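Local coordinates for ABC transporter substrate-binding protein (Bradyrhizobium japonicum, PDB 4I1D) that probably captures a small solute, perhaps a polyamine, in the periplasm and hands it to an ABC transporter for uptake, at residues A[56-61]-A[237-242]; A[62-67]-A[230-235]. All blocks are in the same frame, centred on the assembly; numbering follows the deposited sequence.

Contact 1: residues A[56-61]-A[237-242]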
loop_
_atom_site.group_PDB
_atom_site.type_symbol
_atom_site.label_atom_id
_atom_site.label_comp_id
_atom_site.label_asym_id
_atom_site.label_seq_id
_atom_site.Cartn_x
_atom_site.Cartn_y
_atom_site.Cartn_z
ATOM N N ILE A 56 18.741 -6.292 30.405
ATOM C CA ILE A 56 18.103 -6.134 31.717
ATOM C C ILE A 56 17.720 -7.488 32.335
ATOM O O ILE A 56 17.578 -7.587 33.547
ATOM C CB ILE A 56 16.846 -5.224 31.679
ATOM C CG1 ILE A 56 15.807 -5.778 30.701
ATOM C CG2 ILE A 56 17.216 -3.791 31.324
ATOM C CD1 ILE A 56 14.580 -4.903 30.572
ATOM N N TRP A 57 17.555 -8.524 31.508
ATOM C CA TRP A 57 17.203 -9.862 32.013
ATOM C C TRP A 57 18.450 -10.701 32.274
ATOM O O TRP A 57 19.447 -10.569 31.559
ATOM C CB TRP A 57 16.325 -10.607 31.005
ATOM C CG TRP A 57 14.966 -10.015 30.792
ATOM C CD1 TRP A 57 14.280 -9.181 31.639
ATOM C CD2 TRP A 57 14.129 -10.206 29.649
ATOM N NE1 TRP A 57 13.064 -8.850 31.090
ATOM C CE2 TRP A 57 12.948 -9.461 29.866
ATOM C CE3 TRP A 57 14.261 -10.935 28.460
ATOM C CZ2 TRP A 57 11.904 -9.430 28.940
ATOM C CZ3 TRP A 57 13.229 -10.895 27.542
ATOM C CH2 TRP A 57 12.065 -10.148 27.787
ATOM N N ASP A 58 18.394 -11.567 33.285
ATOM C CA ASP A 58 19.502 -12.493 33.566
ATOM C C ASP A 58 19.174 -13.912 33.111
ATOM O O ASP A 58 19.882 -14.516 32.293
ATOM C CB ASP A 58 19.831 -12.513 35.062
ATOM C CG ASP A 58 20.378 -11.176 35.563
ATOM O OD1 ASP A 58 21.475 -10.782 35.113
ATOM O OD2 ASP A 58 19.725 -10.524 36.414
ATOM N N VAL A 59 18.090 -14.441 33.657
ATOM C CA VAL A 59 17.731 -15.825 33.444
ATOM C C VAL A 59 16.376 -15.903 32.755
ATOM O O VAL A 59 15.417 -15.263 33.178
ATOM C CB VAL A 59 17.688 -16.601 34.768
ATOM C CG1 VAL A 59 17.248 -18.031 34.530
ATOM C CG2 VAL A 59 19.054 -16.560 35.453
ATOM N N VAL A 60 16.321 -16.692 31.690
ATOM C CA VAL A 60 15.107 -16.883 30.917
ATOM C C VAL A 60 14.698 -18.350 30.885
ATOM O O VAL A 60 15.522 -19.235 30.668
ATOM C CB VAL A 60 15.284 -16.370 29.479
ATOM C CG1 VAL A 60 14.083 -16.735 28.631
ATOM C CG2 VAL A 60 15.489 -14.856 29.501
ATOM N N ASP A 61 13.418 -18.589 31.133
ATOM C CA ASP A 61 12.822 -19.911 31.036
ATOM C C ASP A 61 12.082 -19.984 29.704
ATOM O O ASP A 61 11.126 -19.245 29.491
ATOM C CB ASP A 61 11.838 -20.108 32.183
ATOM C CG ASP A 61 10.925 -21.292 31.970
ATOM O OD1 ASP A 61 11.426 -22.337 31.498
ATOM O OD2 ASP A 61 9.714 -21.177 32.274
ATOM N N LYS A 237 23.752 -13.764 27.463
ATOM C CA LYS A 237 25.126 -13.321 27.278
ATOM C C LYS A 237 25.215 -11.857 27.729
ATOM O O LYS A 237 24.447 -11.014 27.271
ATOM C CB LYS A 237 25.527 -13.460 25.809
ATOM C CG LYS A 237 27.011 -13.680 25.579
ATOM C CD LYS A 237 27.457 -15.020 26.144
ATOM C CE LYS A 237 28.912 -15.305 25.807
ATOM N NZ LYS A 237 29.129 -15.415 24.335
ATOM N N GLY A 238 26.133 -11.559 28.639
ATOM C CA GLY A 238 26.269 -10.204 29.147
ATOM C C GLY A 238 25.297 -9.865 30.270
ATOM O O GLY A 238 25.106 -8.695 30.608
ATOM N N ALA A 239 24.679 -10.888 30.854
ATOM C CA ALA A 239 23.759 -10.689 31.971
ATOM C C ALA A 239 24.424 -9.884 33.089
ATOM O O ALA A 239 25.550 -10.183 33.491
ATOM C CB ALA A 239 23.257 -12.031 32.495
ATOM N N PRO A 240 23.726 -8.854 33.593
ATOM C CA PRO A 240 24.301 -7.978 34.617
ATOM C C PRO A 240 24.605 -8.721 35.918
ATOM O O PRO A 240 25.452 -8.268 36.682
ATOM C CB PRO A 240 23.197 -6.928 34.837
ATOM C CG PRO A 240 21.942 -7.638 34.484
ATOM C CD PRO A 240 22.330 -8.501 33.296
ATOM N N ASN A 241 23.928 -9.841 36.162
ATOM C CA ASN A 241 24.138 -10.599 37.395
ATOM C C ASN A 241 24.496 -12.055 37.131
ATOM O O ASN A 241 23.988 -12.962 37.798
ATOM C CB ASN A 241 22.903 -10.540 38.294
ATOM C CG ASN A 241 22.538 -9.125 38.697
ATOM O OD1 ASN A 241 23.238 -8.490 39.485
ATOM N ND2 ASN A 241 21.423 -8.629 38.167
ATOM N N LEU A 242 25.372 -12.263 36.154
ATOM C CA LEU A 242 25.843 -13.592 35.788
ATOM C C LEU A 242 26.122 -14.509 36.991
ATOM O O LEU A 242 25.460 -15.535 37.156
ATOM C CB LEU A 242 27.096 -13.475 34.922
ATOM C CG LEU A 242 27.675 -14.812 34.459
ATOM C CD1 LEU A 242 26.684 -15.514 33.553
ATOM C CD2 LEU A 242 29.018 -14.604 33.761
#
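The carboxylate of Asp58 takes hold of Asn241 at two points, its backbone N-H and its side-chain amide, and so ties the start of a strand to the turn leading into a helix. The setting is the periplasmic binding protein fold: strand 59-63 follows directly on Asp58, and helix 242-252 on Asn241. OD1 accepts the backbone N of Asn241 at 2.8 Å, approached on its syn side but 32° out of the carboxylate plane. In both side chains CG, the carboxyl or amide carbon, sits beside its own backbone N, anti to the carbonyl carbon (chi1 -66° for Asp58). Aspartate suits this place because each of its oxygens can serve a different N-H of one residue.

Apolar neighbours also crowd OD1. CD of Pro240 lies 3.0 Å from it, and CB of Ala239 rests against the same oxygen at 3.4 Å. Pro240 has no N-H to offer; CG and CD of its ring lie against OD1. Asn241 stands at the N-cap position of helix 242-252, although its side chain makes no capping bond; the carboxylate therefore lies near a helix start, whose dipole would probably favour the charged form.

A further bond positions the acid, since OD2 accepts the backbone N of Thr6 on strand 4-9. An alanine at Asp58 would probably leave the backbone N and ND2 of Asn241 without these acceptors and let the turn before the helix shift. Beyond the turn, Pro240 packs on Glu215 of the second subunit. The bond from ND2 of Asn241 to OD2 of Asp58, 3.1 Å long, is nearly straight at 172°, and OD2 lies almost in the plane of the amide.

Contact 2: residues A[62-67]-A[230-235]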
loop_
_atom_site.group_PDB
_atom_site.type_symbol
_atom_site.label_atom_id
_atom_site.label_comp_id
_atom_site.label_asym_id
_atom_site.label_seq_id
_atom_site.Cartn_x
_atom_site.Cartn_y
_atom_site.Cartn_z
ATOM N N THR A 62 12.521 -20.866 28.808
ATOM C CA THR A 62 11.979 -20.882 27.451
ATOM C C THR A 62 11.992 -22.288 26.828
ATOM O O THR A 62 12.791 -23.138 27.234
ATOM C CB THR A 62 12.787 -19.896 26.572
ATOM O OG1 THR A 62 12.108 -19.662 25.331
ATOM C CG2 THR A 62 14.180 -20.450 26.300
ATOM N N PRO A 63 11.104 -22.547 25.843
ATOM C CA PRO A 63 11.177 -23.837 25.150
ATOM C C PRO A 63 12.602 -24.178 24.733
ATOM O O PRO A 63 13.335 -23.357 24.192
ATOM C CB PRO A 63 10.276 -23.627 23.927
ATOM C CG PRO A 63 9.216 -22.700 24.458
ATOM C CD PRO A 63 9.966 -21.740 25.362
ATOM N N THR A 64 12.970 -25.417 25.002
ATOM C CA THR A 64 14.345 -25.870 24.940
ATOM C C THR A 64 14.999 -25.630 23.572
ATOM O O THR A 64 16.190 -25.333 23.487
ATOM C CB THR A 64 14.390 -27.356 25.339
ATOM O OG1 THR A 64 13.840 -27.490 26.655
ATOM C CG2 THR A 64 15.794 -27.893 25.327
ATOM N N GLY A 65 14.215 -25.730 22.509
ATOM C CA GLY A 65 14.746 -25.559 21.166
ATOM C C GLY A 65 15.309 -24.173 20.913
ATOM O O GLY A 65 16.259 -24.016 20.147
ATOM N N TYR A 66 14.725 -23.166 21.559
ATOM C CA TYR A 66 15.197 -21.790 21.422
ATOM C C TYR A 66 16.530 -21.598 22.125
ATOM O O TYR A 66 17.334 -20.752 21.734
ATOM C CB TYR A 66 14.169 -20.794 21.972
ATOM C CG TYR A 66 12.839 -20.830 21.253
ATOM C CD1 TYR A 66 12.769 -21.143 19.906
ATOM C CD2 TYR A 66 11.655 -20.567 21.925
ATOM C CE1 TYR A 66 11.558 -21.189 19.247
ATOM C CE2 TYR A 66 10.438 -20.610 21.274
ATOM C CZ TYR A 66 10.393 -20.921 19.935
ATOM O OH TYR A 66 9.182 -20.970 19.275
ATOM N N CYS A 67 16.763 -22.383 23.170
ATOM C CA CYS A 67 18.053 -22.354 23.846
ATOM C C CYS A 67 19.136 -22.831 22.912
ATOM O O CYS A 67 20.226 -22.270 22.894
ATOM C CB CYS A 67 18.035 -23.212 25.109
ATOM S SG CYS A 67 16.874 -22.606 26.339
ATOM N N SER A 230 9.444 -29.605 26.653
ATOM C CA SER A 230 10.040 -29.029 27.854
ATOM C C SER A 230 10.509 -27.597 27.646
ATOM O O SER A 230 10.845 -27.192 26.529
ATOM C CB SER A 230 11.246 -29.869 28.285
ATOM O OG SER A 230 12.319 -29.692 27.370
ATOM N N THR A 231 10.555 -26.833 28.733
ATOM C CA THR A 231 11.323 -25.588 28.731
ATOM C C THR A 231 12.628 -25.800 29.498
ATOM O O THR A 231 12.765 -26.756 30.282
ATOM C CB THR A 231 10.546 -24.401 29.342
ATOM O OG1 THR A 231 10.114 -24.742 30.662
ATOM C CG2 THR A 231 9.323 -24.042 28.474
ATOM N N SER A 232 13.586 -24.913 29.250
ATOM C CA SER A 232 14.879 -24.950 29.920
ATOM C C SER A 232 15.279 -23.544 30.392
ATOM O O SER A 232 14.805 -22.535 29.857
ATOM C CB SER A 232 15.966 -25.503 28.977
ATOM O OG SER A 232 15.679 -26.835 28.586
ATOM N N LEU A 233 16.163 -23.490 31.386
ATOM C CA LEU A 233 16.701 -22.228 31.870
ATOM C C LEU A 233 18.025 -21.957 31.170
ATOM O O LEU A 233 18.821 -22.879 30.965
ATOM C CB LEU A 233 16.928 -22.300 33.371
ATOM C CG LEU A 233 15.722 -22.666 34.234
ATOM C CD1 LEU A 233 16.103 -22.534 35.692
ATOM C CD2 LEU A 233 14.541 -21.761 33.911
ATOM N N CYS A 234 18.244 -20.695 30.804
ATOM C CA CYS A 234 19.499 -20.241 30.207
ATOM C C CYS A 234 19.751 -18.822 30.688
ATOM O O CYS A 234 18.854 -18.178 31.231
ATOM C CB CYS A 234 19.416 -20.253 28.686
ATOM S SG CYS A 234 18.019 -19.274 28.053
ATOM N N ILE A 235 20.970 -18.336 30.479
ATOM C CA ILE A 235 21.406 -17.061 31.020
ATOM C C ILE A 235 21.829 -16.197 29.860
ATOM O O ILE A 235 22.556 -16.662 28.982
ATOM C CB ILE A 235 22.612 -17.256 31.956
ATOM C CG1 ILE A 235 22.237 -18.169 33.124
ATOM C CG2 ILE A 235 23.155 -15.915 32.442
ATOM C CD1 ILE A 235 23.415 -18.513 34.032
#
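The hydroxyl of Thr64 is held between two serines of the opposing strand: OG1 lies 2.7 Å from OG of Ser232 and 2.8 Å from OG of Ser230. Either oxygen of each pair could be the donor, but OG1 has one proton and must accept at least one of the two bonds. Thr64 sets OG1 beside its own backbone N, anti to the carbonyl carbon (chi1 -58°), which points it at the strand. Ser230 and Ser232, two residues apart, present their small hydroxyls to it, and CG2 of Thr64 packs against OG of Ser232.

Alongside these hydroxyls the backbones form a short antiparallel pairing. Thr62 and Ser232 form a hydrogen-bonded pair: N of Thr62 reaches O of Ser232 at 3.0 Å, and N of Ser232 returns to O of Thr62 at 2.8 Å. Pro63 faces Thr231 in the next, non-hydrogen-bonded pair, where the missing N-H costs nothing, and the chains close to 4.0 Å between the CA atoms of Pro63 and Thr231. CD of Pro63 meets CG2 of Thr231 at 3.9 Å. One residue on, N of Thr64 still bonds O of Ser230, at 3.2 Å, as the chain leaves the strand for helix 64-72.

On the first turn of that helix, SG of Cys67 packs 3.9 Å from SG of Cys234, too far for a disulfide, and also touches CB of Ser232. Compact, weakly polar cysteines fit this buried space between helix and strand.

Farther out, OG1 of Thr62 bonds NE1 of Trp43, while OG1 of Thr231 bonds Glu103. Backbone bonding of Thr231 with Tyr102 places strand 219-235 between strands 59-63 and 100-112 of the sheet, with helix 64-72 packed against it through Cys67 and helix 242-252 meeting it through Leu233.

In the fold
Contacts 1 and 2, with centres about 14 Å apart, both use strand 59-63: contact 2 pairs its end with strand 219-235, whereas contact 1 joins its beginning to the loop that follows 219-235. Between them the strands stay joined: N of Val60 lies 3.0 Å from O of Cys234, a probable hydrogen bond, and OD1 of Asp61 bonds OG1 of Thr231. Centre to centre, contact 1 lies about 21 Å from the chain, contact 2 about 9 Å. Neither forms the D-malate pocket; the side chain of Trp57 in contact 1 is about 14 Å from a bound D-malate. Glycerol and acetate, probably from the crystallisation liquor, lie about 4 Å from the side chain of Pro63.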